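Side-chain contact in putative oxidoreductase with NAD(P)-binding Rossmann-fold domain (Clostridium difficile, PDB 3UUW), which is a putative oxidoreductase of the GFO/IDH/MocA family that probably binds NAD(P) in its Rossmann-fold domain: residues A[9-14]-A[21-26]. Numbering follows the deposited sequence.
Sequences MGMIGL and AYLPIL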
loop_
_atom_site.group_PDB
_atom_site.type_symbol
_atom_site.label_atom_id
_atom_site.label_comp_id
_atom_site.label_asym_id
_atom_site.label_seq_id
_atom_site.Cartn_x
_atom_site.Cartn_y
_atom_site.Cartn_z
ATOM N N MET A 9 6.031 16.965 40.409
ATOM C CA MET A 9 5.967 15.567 39.975
ATOM C C MET A 9 7.283 14.851 40.227
ATOM O O MET A 9 8.363 15.433 40.053
ATOM C CB MET A 9 5.602 15.521 38.479
ATOM C CG MET A 9 5.449 14.129 37.824
ATOM S SD MET A 9 7.000 13.340 37.357
ATOM C CE MET A 9 7.483 14.357 35.969
ATOM N N GLY A 10 7.181 13.580 40.606
ATOM C CA GLY A 10 8.333 12.708 40.745
ATOM C C GLY A 10 8.067 11.466 39.927
ATOM O O GLY A 10 6.915 11.146 39.612
ATOM N N MET A 11 9.124 10.736 39.622
ATOM C CA MET A 11 9.016 9.480 38.906
ATOM C C MET A 11 9.655 8.378 39.725
ATOM O O MET A 11 10.751 8.561 40.253
ATOM C CB MET A 11 9.709 9.561 37.533
ATOM C CG MET A 11 9.551 8.307 36.703
ATOM S SD MET A 11 10.169 8.522 35.012
ATOM C CE MET A 11 8.947 9.616 34.329
ATOM N N ILE A 12 8.970 7.234 39.820
ATOM C CA ILE A 12 9.515 6.054 40.473
ATOM C C ILE A 12 9.570 4.916 39.465
ATOM O O ILE A 12 8.553 4.556 38.857
ATOM C CB ILE A 12 8.677 5.655 41.727
ATOM C CG1 ILE A 12 8.845 6.715 42.820
ATOM C CG2 ILE A 12 9.069 4.301 42.244
ATOM C CD1 ILE A 12 7.906 6.541 44.024
ATOM N N GLY A 13 10.759 4.323 39.321
ATOM C CA GLY A 13 10.987 3.246 38.362
ATOM C C GLY A 13 11.531 3.865 37.095
ATOM O O GLY A 13 10.824 4.594 36.395
ATOM N N LEU A 14 12.809 3.656 36.827
ATOM C CA LEU A 14 13.449 4.236 35.660
ATOM C C LEU A 14 13.933 3.141 34.707
ATOM O O LEU A 14 15.007 3.258 34.112
ATOM C CB LEU A 14 14.580 5.149 36.078
ATOM C CG LEU A 14 14.207 6.306 37.010
ATOM C CD1 LEU A 14 15.458 7.020 37.510
ATOM C CD2 LEU A 14 13.263 7.271 36.294
ATOM N N ALA A 21 9.024 5.539 26.924
ATOM C CA ALA A 21 7.603 5.976 26.796
ATOM C C ALA A 21 7.196 7.170 27.625
ATOM O O ALA A 21 6.135 7.787 27.332
ATOM C CB ALA A 21 6.665 4.811 27.134
ATOM N N TYR A 22 7.976 7.489 28.674
ATOM C CA TYR A 22 7.626 8.580 29.595
ATOM C C TYR A 22 8.657 9.677 29.740
ATOM O O TYR A 22 8.310 10.859 29.545
ATOM C CB TYR A 22 7.220 8.023 30.955
ATOM C CG TYR A 22 5.963 7.211 30.849
ATOM C CD1 TYR A 22 4.724 7.834 30.808
ATOM C CD2 TYR A 22 6.009 5.831 30.691
ATOM C CE1 TYR A 22 3.547 7.095 30.695
ATOM C CE2 TYR A 22 4.842 5.076 30.567
ATOM C CZ TYR A 22 3.621 5.710 30.555
ATOM O OH TYR A 22 2.450 4.979 30.438
ATOM N N LEU A 23 9.909 9.316 30.054
ATOM C CA LEU A 23 10.980 10.302 30.213
ATOM C C LEU A 23 11.085 11.233 29.008
ATOM O O LEU A 23 11.197 12.464 29.198
ATOM C CB LEU A 23 12.323 9.628 30.555
ATOM C CG LEU A 23 12.446 9.210 32.026
ATOM C CD1 LEU A 23 13.577 8.235 32.266
ATOM C CD2 LEU A 23 12.572 10.462 32.928
ATOM N N PRO A 24 10.988 10.686 27.772
ATOM C CA PRO A 24 11.151 11.622 26.649
ATOM C C PRO A 24 10.125 12.748 26.596
ATOM O O PRO A 24 10.412 13.808 26.049
ATOM C CB PRO A 24 11.051 10.715 25.422
ATOM C CG PRO A 24 11.572 9.382 25.920
ATOM C CD PRO A 24 10.958 9.283 27.290
ATOM N N ILE A 25 8.947 12.535 27.156
ATOM C CA ILE A 25 7.947 13.614 27.178
ATOM C C ILE A 25 7.985 14.426 28.480
ATOM O O ILE A 25 7.909 15.682 28.449
ATOM C CB ILE A 25 6.532 13.097 26.845
ATOM C CG1 ILE A 25 6.187 11.874 27.667
ATOM C CG2 ILE A 25 6.438 12.789 25.378
ATOM C CD1 ILE A 25 4.935 11.102 27.195
ATOM N N LEU A 26 8.150 13.749 29.616
ATOM C CA LEU A 26 8.047 14.418 30.899
ATOM C C LEU A 26 9.269 15.253 31.246
ATOM O O LEU A 26 9.166 16.159 32.060
ATOM C CB LEU A 26 7.743 13.412 32.015
ATOM C CG LEU A 26 6.374 12.737 31.919
ATOM C CD1 LEU A 26 6.282 11.658 32.982
ATOM C CD2 LEU A 26 5.217 13.779 32.037
#
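Met11 reaches from the strand to pack its end against Leu23, Leu26 and CB of Tyr22 on the helix, and its sulfur and methyl do the touching. Met11 SD lies against the branch of Leu23, 3.7 Å from Leu23 CD2, with CG of the same leucine almost as near. The chain runs extended from CA to SD and then bends at chi3 (-70°), which swings its methyl over to Leu26. There Met11 CE meets Leu26 CD1 at 3.6 Å. Met11 CE also lies 4.1 Å from Tyr22 CB. Beyond CB the tyrosine leads away: its ring stacks on His73, and its hydroxyl is hydrogen-bonded to Tyr94 and Asp96, so its polar end belongs to another neighbourhood.

Met9, two residues earlier on the same side of the strand, is bent at both chi2 and chi3. Met9 CE ends 4.1 Å from Leu26 CB, the two side chains crossing at roughly a right angle. At the other end Leu14, just past the strand, brings its CD2 to 4.2 Å from Leu23 CD1, again nearly perpendicular.

Strand 8-12 and helix 16-26 form the first beta-alpha half of the Rossmann beta-alpha-beta unit, and here the short segments run close to antiparallel, at 157°, with their axes 11.2 Å apart. Gly13 lies in the turn between them, in a glycine-rich pattern consistent with the dinucleotide-binding loop of this fold. Phe34 on strand 33-38 touches Met9, Met11 and Leu23, while Phe71 on strand 69-72 packs on Met9 and Leu26, extending the same apolar layer over the sheet.

No hydrogen bond joins the two segments. With no polar link, methionine thioethers and leucine methyls hold helix to sheet by apolar burial and dispersion, with little directional preference.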